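Local coordinates for citrate lyase subunit beta-like protein (Mycobacterium tuberculosis H37Rv, PDB 6AQ4), which is a magnesium-binding, trimeric lyase of the HpcH/HpaI aldolase family that binds citramalyl-CoA and may play a role in fatty acid biosynthesis, at residues 40-45 with 70-75; 119-124 with 148-153; 188-193 with 219-224. All coordinates share one frame; numbering follows the deposited sequence.

Contact 1. Residues 40-45 with 70-75. With CQM (Citramalyl-CoA), chain L.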
# COMPACT_ATOMS: atom_id res chain seq x y z
N ILE B 40 20.85 18.49 -7.67
CA ILE B 40 19.58 19.21 -7.60
C ILE B 40 19.77 20.54 -6.86
O ILE B 40 19.78 20.58 -5.63
CB ILE B 40 18.50 18.39 -6.86
CG1 ILE B 40 18.30 17.02 -7.52
CG2 ILE B 40 17.18 19.16 -6.83
CD1 ILE B 40 17.43 16.06 -6.70
N LEU B 41 19.95 21.62 -7.62
CA LEU B 41 20.02 22.96 -7.03
C LEU B 41 18.65 23.32 -6.47
O LEU B 41 17.65 23.25 -7.17
CB LEU B 41 20.44 23.96 -8.09
CG LEU B 41 21.84 23.64 -8.63
CD1 LEU B 41 22.25 24.60 -9.72
CD2 LEU B 41 22.84 23.65 -7.48
N ASP B 42 18.62 23.72 -5.21
CA ASP B 42 17.35 23.83 -4.51
C ASP B 42 16.91 25.26 -4.19
O ASP B 42 17.62 26.00 -3.51
CB ASP B 42 17.39 23.00 -3.23
CG ASP B 42 16.08 22.96 -2.53
OD1 ASP B 42 15.05 23.16 -3.22
OD2 ASP B 42 16.06 22.74 -1.31
N LEU B 43 15.74 25.64 -4.69
CA LEU B 43 15.16 26.94 -4.41
C LEU B 43 14.05 26.85 -3.37
O LEU B 43 13.49 27.87 -2.94
CB LEU B 43 14.60 27.56 -5.69
CG LEU B 43 15.53 27.78 -6.87
CD1 LEU B 43 14.74 28.33 -8.05
CD2 LEU B 43 16.65 28.73 -6.49
N GLU B 44 13.71 25.62 -2.97
CA GLU B 44 12.60 25.42 -2.05
C GLU B 44 13.07 25.24 -0.60
O GLU B 44 13.84 26.07 -0.08
CB GLU B 44 11.70 24.25 -2.51
CG GLU B 44 10.27 24.36 -2.00
CD GLU B 44 9.78 23.10 -1.29
OE1 GLU B 44 10.62 22.25 -0.95
OE2 GLU B 44 8.55 22.97 -1.06
N ASP B 45 12.63 24.17 0.06
CA ASP B 45 12.80 24.04 1.51
C ASP B 45 14.25 24.07 2.02
O ASP B 45 14.50 24.34 3.19
CB ASP B 45 12.06 22.80 2.05
CG ASP B 45 10.56 23.05 2.18
OD1 ASP B 45 10.13 24.19 1.89
OD2 ASP B 45 9.83 22.13 2.59
N VAL B 70 19.43 19.51 -12.07
CA VAL B 70 18.00 19.79 -12.00
C VAL B 70 17.81 20.92 -11.00
O VAL B 70 18.64 21.10 -10.10
CB VAL B 70 17.21 18.52 -11.58
CG1 VAL B 70 15.75 18.87 -11.27
CG2 VAL B 70 17.28 17.46 -12.66
N VAL B 71 16.76 21.71 -11.15
CA VAL B 71 16.51 22.81 -10.22
C VAL B 71 15.21 22.56 -9.48
O VAL B 71 14.16 22.49 -10.12
CB VAL B 71 16.43 24.17 -10.93
CG1 VAL B 71 16.07 25.27 -9.93
CG2 VAL B 71 17.74 24.50 -11.65
N ARG B 72 15.25 22.42 -8.16
CA ARG B 72 13.98 22.32 -7.44
C ARG B 72 13.40 23.71 -7.24
O ARG B 72 13.98 24.54 -6.55
CB ARG B 72 14.10 21.60 -6.09
CG ARG B 72 12.72 21.35 -5.47
CD ARG B 72 12.73 20.33 -4.33
NE ARG B 72 13.38 20.85 -3.13
CZ ARG B 72 13.27 20.31 -1.92
NH1 ARG B 72 12.53 19.22 -1.75
NH2 ARG B 72 13.89 20.86 -0.88
N ILE B 73 12.26 23.96 -7.89
CA ILE B 73 11.56 25.22 -7.73
C ILE B 73 10.58 25.10 -6.58
O ILE B 73 10.47 24.04 -5.95
CB ILE B 73 10.82 25.60 -9.00
CG1 ILE B 73 9.86 24.50 -9.41
CG2 ILE B 73 11.82 25.85 -10.12
CD1 ILE B 73 9.13 24.79 -10.74
N ASN B 74 9.86 26.18 -6.29
CA ASN B 74 8.87 26.18 -5.23
C ASN B 74 7.54 25.65 -5.72
O ASN B 74 7.38 25.40 -6.92
CB ASN B 74 8.72 27.57 -4.62
CG ASN B 74 9.93 27.96 -3.78
OD1 ASN B 74 9.92 27.79 -2.56
ND2 ASN B 74 10.98 28.44 -4.44
N ALA B 75 6.59 25.47 -4.81
CA ALA B 75 5.33 24.78 -5.10
C ALA B 75 4.43 25.55 -6.06
O ALA B 75 4.55 26.78 -6.20
CB ALA B 75 4.58 24.50 -3.81
C2 CQM L . 13.18 16.62 2.23
C4 CQM L . 10.83 15.95 2.36
C6 CQM L . 12.30 15.35 0.33
P2A CQM L . 27.63 21.19 6.66
O5A CQM L . 28.64 22.08 5.98
O4A CQM L . 27.24 21.76 8.01
O3A CQM L . 28.14 19.72 6.82
O6A CQM L . 26.30 21.14 5.78
P1A CQM L . 29.67 19.33 6.69
O1A CQM L . 29.80 17.83 6.90
O2A CQM L . 30.47 20.11 7.73
O5B CQM L . 30.19 19.67 5.25
C5B CQM L . 31.53 19.41 4.94
C4B CQM L . 31.92 19.55 3.48
O4B CQM L . 30.88 19.08 2.71
C3B CQM L . 32.05 20.95 3.09
O3B CQM L . 32.92 21.04 2.00
C2B CQM L . 30.76 21.25 2.66
O2B CQM L . 30.67 22.53 2.12
C1B CQM L . 30.38 20.06 1.87
P3B CQM L . 34.45 21.40 2.25
O7A CQM L . 35.16 21.60 0.91
O8A CQM L . 35.13 20.27 3.01
O9A CQM L . 34.50 22.68 3.06
N9A CQM L . 28.94 19.85 1.66
C4A CQM L . 28.27 19.98 0.50
N3A CQM L . 28.63 20.31 -0.75
C2A CQM L . 27.72 20.35 -1.73
N1A CQM L . 26.43 20.08 -1.49
C6A CQM L . 26.02 19.74 -0.26
C5A CQM L . 26.95 19.68 0.77
N7A CQM L . 26.85 19.38 2.08
C8A CQM L . 28.07 19.49 2.62
N6A CQM L . 24.63 19.42 0.04
CBP CQM L . 23.94 20.61 5.52
CCP CQM L . 25.16 20.61 6.38
CDP CQM L . 23.34 21.98 5.61
CEP CQM L . 22.94 19.54 6.05
CAP CQM L . 24.37 20.29 4.10
OAP CQM L . 24.81 18.96 3.96
C9P CQM L . 23.25 20.46 3.07
O9P CQM L . 22.85 21.56 2.75
N8P CQM L . 22.64 19.29 2.47
C7P CQM L . 21.58 19.48 1.52
C6P CQM L . 20.37 20.23 2.10
C5P CQM L . 19.19 20.26 1.17
O5P CQM L . 19.38 20.47 -0.01
N4P CQM L . 17.87 20.02 1.70
C3P CQM L . 16.72 19.99 0.81
C2P CQM L . 16.43 18.57 0.38
S1P CQM L . 15.85 17.45 1.66
C1 CQM L . 14.07 17.80 1.85
O2 CQM L . 13.57 18.96 1.67
C3 CQM L . 11.95 16.39 1.39
O7 CQM L . 11.61 17.60 0.78
O3 CQM L . 9.87 16.74 2.71
O4 CQM L . 10.85 14.78 2.83
O HOH W 1 7.03 25.06 -1.85

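Contact 2. Residues 119-124 with 148-153. With MG (magnesium ion), chain K; CQM (Citramalyl-CoA), chain L.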
# COMPACT_ATOMS: atom_id res chain seq x y z
N VAL B 119 6.36 14.01 -4.88
CA VAL B 119 5.14 13.77 -4.12
C VAL B 119 5.48 13.59 -2.65
O VAL B 119 6.28 12.72 -2.28
CB VAL B 119 4.38 12.55 -4.66
CG1 VAL B 119 3.18 12.20 -3.78
CG2 VAL B 119 3.96 12.83 -6.09
N GLU B 120 4.87 14.41 -1.81
CA GLU B 120 5.23 14.48 -0.40
C GLU B 120 4.06 15.02 0.43
O GLU B 120 4.26 15.67 1.45
CB GLU B 120 6.48 15.35 -0.23
CG GLU B 120 6.43 16.64 -1.06
CD GLU B 120 7.66 17.50 -0.86
OE1 GLU B 120 8.48 17.13 -0.00
OE2 GLU B 120 7.81 18.54 -1.54
N THR B 121 2.83 14.76 -0.02
CA THR B 121 1.64 15.11 0.74
C THR B 121 0.58 14.05 0.45
O THR B 121 0.68 13.32 -0.53
CB THR B 121 1.06 16.49 0.31
OG1 THR B 121 0.54 16.39 -1.02
CG2 THR B 121 2.12 17.58 0.33
N ALA B 122 -0.41 13.93 1.32
CA ALA B 122 -1.44 12.91 1.14
C ALA B 122 -2.16 13.13 -0.19
O ALA B 122 -2.43 12.17 -0.93
CB ALA B 122 -2.43 12.93 2.30
N ARG B 123 -2.46 14.39 -0.50
CA ARG B 123 -3.11 14.69 -1.76
C ARG B 123 -2.28 14.21 -2.94
O ARG B 123 -2.82 13.62 -3.88
CB ARG B 123 -3.43 16.19 -1.91
CG ARG B 123 -4.13 16.52 -3.22
CD ARG B 123 -5.52 15.87 -3.31
NE ARG B 123 -6.47 16.53 -2.41
CZ ARG B 123 -7.35 17.45 -2.80
NH1 ARG B 123 -7.43 17.81 -4.07
NH2 ARG B 123 -8.17 18.01 -1.91
N GLY B 124 -0.98 14.50 -2.94
CA GLY B 124 -0.13 14.00 -4.02
C GLY B 124 -0.11 12.47 -4.13
O GLY B 124 -0.13 11.92 -5.24
N ILE B 148 4.63 13.37 6.41
CA ILE B 148 4.26 13.31 7.83
C ILE B 148 3.83 14.70 8.34
O ILE B 148 2.91 14.82 9.15
CB ILE B 148 5.42 12.78 8.67
CG1 ILE B 148 5.70 11.32 8.31
CG2 ILE B 148 5.12 12.88 10.16
CD1 ILE B 148 4.63 10.39 8.80
N ALA B 149 4.52 15.74 7.87
CA ALA B 149 4.19 17.11 8.28
C ALA B 149 2.76 17.43 7.90
O ALA B 149 1.93 17.75 8.75
CB ALA B 149 5.15 18.12 7.66
N THR B 150 2.45 17.32 6.61
CA THR B 150 1.12 17.66 6.13
C THR B 150 0.06 16.68 6.64
O THR B 150 -1.12 17.01 6.68
CB THR B 150 1.08 17.79 4.60
OG1 THR B 150 1.40 16.54 3.99
CG2 THR B 150 2.08 18.85 4.14
N LEU B 151 0.49 15.49 7.04
CA LEU B 151 -0.43 14.53 7.67
C LEU B 151 -0.86 14.96 9.06
O LEU B 151 -1.83 14.44 9.61
CB LEU B 151 0.23 13.15 7.76
CG LEU B 151 0.15 12.31 6.48
CD1 LEU B 151 1.07 11.09 6.54
CD2 LEU B 151 -1.30 11.89 6.18
N GLY B 152 -0.10 15.88 9.64
CA GLY B 152 -0.27 16.29 11.02
C GLY B 152 0.51 15.37 11.96
O GLY B 152 0.23 15.31 13.15
N GLY B 153 1.49 14.65 11.41
CA GLY B 153 2.31 13.73 12.19
C GLY B 153 3.54 14.38 12.81
O GLY B 153 3.73 15.59 12.71
MG MG K . 9.64 18.47 1.22
C2 CQM L . 13.18 16.62 2.23
C4 CQM L . 10.83 15.95 2.36
C6 CQM L . 12.30 15.35 0.33
P2A CQM L . 27.63 21.19 6.66
O5A CQM L . 28.64 22.08 5.98
O4A CQM L . 27.24 21.76 8.01
O3A CQM L . 28.14 19.72 6.82
O6A CQM L . 26.30 21.14 5.78
P1A CQM L . 29.67 19.33 6.69
O1A CQM L . 29.80 17.83 6.90
O2A CQM L . 30.47 20.11 7.73
O5B CQM L . 30.19 19.67 5.25
C5B CQM L . 31.53 19.41 4.94
C4B CQM L . 31.92 19.55 3.48
O4B CQM L . 30.88 19.08 2.71
C3B CQM L . 32.05 20.95 3.09
O3B CQM L . 32.92 21.04 2.00
C2B CQM L . 30.76 21.25 2.66
O2B CQM L . 30.67 22.53 2.12
C1B CQM L . 30.38 20.06 1.87
P3B CQM L . 34.45 21.40 2.25
O7A CQM L . 35.16 21.60 0.91
O8A CQM L . 35.13 20.27 3.01
O9A CQM L . 34.50 22.68 3.06
N9A CQM L . 28.94 19.85 1.66
C4A CQM L . 28.27 19.98 0.50
N3A CQM L . 28.63 20.31 -0.75
C2A CQM L . 27.72 20.35 -1.73
N1A CQM L . 26.43 20.08 -1.49
C6A CQM L . 26.02 19.74 -0.26
C5A CQM L . 26.95 19.68 0.77
N7A CQM L . 26.85 19.38 2.08
C8A CQM L . 28.07 19.49 2.62
N6A CQM L . 24.63 19.42 0.04
CBP CQM L . 23.94 20.61 5.52
CCP CQM L . 25.16 20.61 6.38
CDP CQM L . 23.34 21.98 5.61
CEP CQM L . 22.94 19.54 6.05
CAP CQM L . 24.37 20.29 4.10
OAP CQM L . 24.81 18.96 3.96
C9P CQM L . 23.25 20.46 3.07
O9P CQM L . 22.85 21.56 2.75
N8P CQM L . 22.64 19.29 2.47
C7P CQM L . 21.58 19.48 1.52
C6P CQM L . 20.37 20.23 2.10
C5P CQM L . 19.19 20.26 1.17
O5P CQM L . 19.38 20.47 -0.01
N4P CQM L . 17.87 20.02 1.70
C3P CQM L . 16.72 19.99 0.81
C2P CQM L . 16.43 18.57 0.38
S1P CQM L . 15.85 17.45 1.66
C1 CQM L . 14.07 17.80 1.85
O2 CQM L . 13.57 18.96 1.67
C3 CQM L . 11.95 16.39 1.39
O7 CQM L . 11.61 17.60 0.78
O3 CQM L . 9.87 16.74 2.71
O4 CQM L . 10.85 14.78 2.83
O HOH W 2 9.71 19.93 -0.47
O HOH W 3 -0.66 15.16 3.90
O HOH W 4 10.87 19.93 2.53

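Contact 3. Residues 188-193 with 219-224. With CQM (Citramalyl-CoA), chain L.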
# COMPACT_ATOMS: atom_id res chain seq x y z
N ALA B 188 13.67 8.37 -1.67
CA ALA B 188 13.75 9.47 -0.71
C ALA B 188 15.12 9.64 -0.05
O ALA B 188 15.86 8.68 0.16
CB ALA B 188 12.65 9.32 0.35
N VAL B 189 15.44 10.89 0.29
CA VAL B 189 16.71 11.20 0.94
C VAL B 189 16.85 10.46 2.27
O VAL B 189 15.84 10.12 2.91
CB VAL B 189 16.85 12.72 1.23
CG1 VAL B 189 17.14 13.50 -0.06
CG2 VAL B 189 15.60 13.24 1.93
N HIS B 190 18.09 10.22 2.68
CA HIS B 190 18.39 9.62 3.98
C HIS B 190 18.94 10.73 4.88
O HIS B 190 20.08 11.17 4.70
CB HIS B 190 19.42 8.49 3.83
CG HIS B 190 19.50 7.59 5.02
ND1 HIS B 190 18.67 6.49 5.18
CD2 HIS B 190 20.31 7.60 6.11
CE1 HIS B 190 18.96 5.89 6.32
NE2 HIS B 190 19.96 6.54 6.90
N LEU B 191 18.13 11.16 5.85
CA LEU B 191 18.41 12.37 6.63
C LEU B 191 19.42 12.19 7.76
O LEU B 191 20.06 13.16 8.18
CB LEU B 191 17.11 12.98 7.18
CG LEU B 191 16.10 13.55 6.17
CD1 LEU B 191 14.98 14.28 6.90
CD2 LEU B 191 16.75 14.48 5.15
N ASP B 192 19.56 10.95 8.26
CA ASP B 192 20.56 10.61 9.27
C ASP B 192 21.93 10.54 8.58
O ASP B 192 22.29 9.51 8.03
CB ASP B 192 20.22 9.26 9.94
CG ASP B 192 20.93 9.07 11.28
OD1 ASP B 192 22.08 9.55 11.45
OD2 ASP B 192 20.34 8.44 12.18
N ILE B 193 22.66 11.65 8.62
CA ILE B 193 23.87 11.81 7.81
C ILE B 193 24.93 10.77 8.15
O ILE B 193 25.63 10.27 7.27
CB ILE B 193 24.46 13.24 7.98
CG1 ILE B 193 23.46 14.30 7.50
CG2 ILE B 193 25.79 13.37 7.23
CD1 ILE B 193 23.66 15.65 8.13
N PRO B 219 27.43 14.98 0.38
CA PRO B 219 28.34 14.35 -0.57
C PRO B 219 28.93 13.03 -0.04
O PRO B 219 29.19 12.11 -0.82
CB PRO B 219 29.44 15.40 -0.78
CG PRO B 219 29.30 16.34 0.38
CD PRO B 219 27.86 16.34 0.74
N SER B 220 29.12 12.94 1.27
CA SER B 220 29.64 11.71 1.88
C SER B 220 28.76 10.51 1.57
O SER B 220 29.22 9.36 1.62
CB SER B 220 29.77 11.85 3.39
OG SER B 220 28.49 12.00 3.99
N GLN B 221 27.50 10.76 1.25
CA GLN B 221 26.56 9.67 0.98
C GLN B 221 26.66 9.09 -0.43
O GLN B 221 26.23 7.96 -0.67
CB GLN B 221 25.12 10.14 1.22
CG GLN B 221 24.79 10.44 2.68
CD GLN B 221 23.38 10.99 2.83
OE1 GLN B 221 22.88 11.67 1.93
NE2 GLN B 221 22.73 10.69 3.95
N ILE B 222 27.21 9.86 -1.37
CA ILE B 222 27.24 9.45 -2.77
C ILE B 222 27.96 8.11 -2.98
O ILE B 222 27.41 7.21 -3.62
CB ILE B 222 27.83 10.53 -3.70
CG1 ILE B 222 26.88 11.73 -3.81
CG2 ILE B 222 28.09 9.96 -5.08
CD1 ILE B 222 25.49 11.36 -4.27
N PRO B 223 29.19 7.98 -2.45
CA PRO B 223 29.88 6.69 -2.57
C PRO B 223 29.03 5.54 -2.03
O PRO B 223 28.89 4.51 -2.69
CB PRO B 223 31.13 6.88 -1.71
CG PRO B 223 31.36 8.36 -1.71
CD PRO B 223 30.01 8.99 -1.76
N VAL B 224 28.46 5.71 -0.84
CA VAL B 224 27.61 4.68 -0.25
C VAL B 224 26.52 4.26 -1.24
O VAL B 224 26.28 3.06 -1.44
CB VAL B 224 26.96 5.15 1.07
CG1 VAL B 224 26.00 4.09 1.59
CG2 VAL B 224 28.04 5.46 2.11
C2 CQM L . 13.18 16.62 2.23
C4 CQM L . 10.83 15.95 2.36
C6 CQM L . 12.30 15.35 0.33
P2A CQM L . 27.63 21.19 6.66
O5A CQM L . 28.64 22.08 5.98
O4A CQM L . 27.24 21.76 8.01
O3A CQM L . 28.14 19.72 6.82
O6A CQM L . 26.30 21.14 5.78
P1A CQM L . 29.67 19.33 6.69
O1A CQM L . 29.80 17.83 6.90
O2A CQM L . 30.47 20.11 7.73
O5B CQM L . 30.19 19.67 5.25
C5B CQM L . 31.53 19.41 4.94
C4B CQM L . 31.92 19.55 3.48
O4B CQM L . 30.88 19.08 2.71
C3B CQM L . 32.05 20.95 3.09
O3B CQM L . 32.92 21.04 2.00
C2B CQM L . 30.76 21.25 2.66
O2B CQM L . 30.67 22.53 2.12
C1B CQM L . 30.38 20.06 1.87
P3B CQM L . 34.45 21.40 2.25
O7A CQM L . 35.16 21.60 0.91
O8A CQM L . 35.13 20.27 3.01
O9A CQM L . 34.50 22.68 3.06
N9A CQM L . 28.94 19.85 1.66
C4A CQM L . 28.27 19.98 0.50
N3A CQM L . 28.63 20.31 -0.75
C2A CQM L . 27.72 20.35 -1.73
N1A CQM L . 26.43 20.08 -1.49
C6A CQM L . 26.02 19.74 -0.26
C5A CQM L . 26.95 19.68 0.77
N7A CQM L . 26.85 19.38 2.08
C8A CQM L . 28.07 19.49 2.62
N6A CQM L . 24.63 19.42 0.04
CBP CQM L . 23.94 20.61 5.52
CCP CQM L . 25.16 20.61 6.38
CDP CQM L . 23.34 21.98 5.61
CEP CQM L . 22.94 19.54 6.05
CAP CQM L . 24.37 20.29 4.10
OAP CQM L . 24.81 18.96 3.96
C9P CQM L . 23.25 20.46 3.07
O9P CQM L . 22.85 21.56 2.75
N8P CQM L . 22.64 19.29 2.47
C7P CQM L . 21.58 19.48 1.52
C6P CQM L . 20.37 20.23 2.10
C5P CQM L . 19.19 20.26 1.17
O5P CQM L . 19.38 20.47 -0.01
N4P CQM L . 17.87 20.02 1.70
C3P CQM L . 16.72 19.99 0.81
C2P CQM L . 16.43 18.57 0.38
S1P CQM L . 15.85 17.45 1.66
C1 CQM L . 14.07 17.80 1.85
O2 CQM L . 13.57 18.96 1.67
C3 CQM L . 11.95 16.39 1.39
O7 CQM L . 11.61 17.60 0.78
O3 CQM L . 9.87 16.74 2.71
O4 CQM L . 10.85 14.78 2.83
O HOH W 5 23.79 8.54 5.72

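Contact 1. Residues 40-45 with 70-75
Arg72 and Asp42 lie side by side at the C-terminal ends of two neighbouring parallel strands of a TIM barrel. Strands 38-42 and 69-72 belong to one beta-alpha-beta unit, linked through helix 52-61. Backbone bonds pair them: Leu41 N gives to Val70 O, Arg72 N to Leu41 O, and Leu43 N to Arg72 O. Ile40, Asp42, Val70 and Arg72 share one face of the sheet, where Phe20 and Met97 also pack. Leu41 and Val71 lie on the other, next to Tyr93.

The Arg72 side chain can be followed from CB to its tip. Its CB sits 4.0 Å from Ile40 CG2 and 3.4 Å from Asp42 OD1. CG is anti to the backbone N (chi1 -172°), which sends the chain alongside Asp42 in the same direction. CG and CD pass by OD1. A bend at chi3 (71°) then brings NE to Asp42 OD1 in an almost straight bond of 2.9 Å. NH2 takes Asp42 OD2, also at 2.9 Å, so the grip is side-on and two-pronged. The carboxylate and guanidinium planes are 58° apart, and both oxygens are met from above the carboxylate plane. Glu44 OE1 lies over the guanidinium face, 3.4 Å from Arg72 CZ, with no N-H aimed at it. Asp45 N and Lys100 hold the Glu44 carboxylate in turn. At the tip, Arg72 NH1 donates to O7 of citramalyl-CoA (3.1 Å) and NH2 to its O2 (3.2 Å). Asp42 therefore fixes the guanidinium of this substrate-binding residue, and Glu44 probably adds charge stabilisation from one face.

Asp42 OD1 also accepts from Glu44 N, on the face opposite to NE, closing an Asx turn. Asn74 ND2, which also bonds Asp84, meets Leu43 O from above its carbonyl plane at 3.0 Å.

Contact 2. Residues 119-124 with 148-153
Thr150 OG1 has two polar partners: Asp146 O, one turn back in its own helix, and a water that also meets Ala122 N. The water accepts from Ala122 N at 2.9 Å. Ala122 opens a helix, so the water occupies a backbone N-H of its first turn. No direct hydrogen bond links the two segments.

The same Thr150 OG1 rests against the flank of Thr121, 3.6 Å from Thr121 CA. Thr150 OG1 stands between the backbone N and the carbonyl carbon (chi1 63°), near Asp146 O, while Thr150 CG2 lies 4.0 Å from Thr121 CG2. Deeper in, Ala122 CB meets Leu151 CD2 at 4.2 Å. Ser179 and Val209 of a neighbouring subunit pack on these two residues.

Thr121 is the N-cap of helix 122-125. Its OG1 accepts from Gly124 N in a nearly straight bond (3.1 Å, 166°) and has Glu102 as a further partner. The other helix, 144-151, ends in a Schellman motif, with Gly152 at positive phi.

Just before the N-cap, Glu120 reaches the metal. Its chain is extended beyond CG (chi2 179°), and OE1 binds the magnesium ion at 2.2 Å. Glu120 OE2 accepts from Lys100 N and, at 2.6 Å, from a metal-bound water. Asp146, O7 and O3 of citramalyl-CoA, this water and a second one complete the metal shell. This is the magnesium site of an HpcH/HpaI aldolase-type TIM barrel, at the C-terminal ends of its strands.

Contact 3. Residues 188-193 with 219-224
Gln221 reaches across to His190 with its amide nitrogen: NE2 donates to His190 O at 2.8 Å, at 162°. The acceptor lies in the amide plane of Gln221. The side chain is extended beyond CG (chi2 176°), which gives it the length to bridge the gap. NE2 also gives a hydrogen bond to a water at 3.0 Å, and that water sits next to Asp192 O. Beside this, Ile193 CG2 approaches Ser220 OG at 4.4 Å.

The contact joins the loop after strand 184-187 to residues 219-224, which lead into the helix that follows strand 213-216. These are the seventh and eighth strands of the TIM barrel, so it ties two neighbouring loops at its C-terminal rim. Citramalyl-CoA runs past both: Val189 CG2 is 4.2 Å from its C2, and Pro219 CD lies against the adenine face, 3.5 Å from C5A.

Further out, Gln221 OE1 accepts from Ile217 N; with the NE2 bond this helps to fix the rotation of the amide. The His190 ring is held at both nitrogens, ND1 by Glu202 and NE2 by Asp195. Leu191 and Ile193 make backbone hydrogen bonds to a neighbouring subunit, whose Gln258 packs on Leu191.

Overall arrangement
All three contacts sit around one molecule of citramalyl-CoA at the C-terminal rim of the barrel, in series along the chain. None touches another. Contacts 1 and 2 come closest, about 5 Å between nearest atoms, with centres 18 Å apart. They share the acyl end: O7 of the ligand bonds both Arg72 and the magnesium ion held by Glu120. The Asp45 side chain comes within about 4 Å of that ion, and Lys100 touches both contacts. Contact 3 lies about 7 Å from contact 1 and 8 Å from contact 2 at the nearest atoms. It meets the ligand at two places, near the acyl part through Val189 and at the adenine through Pro219.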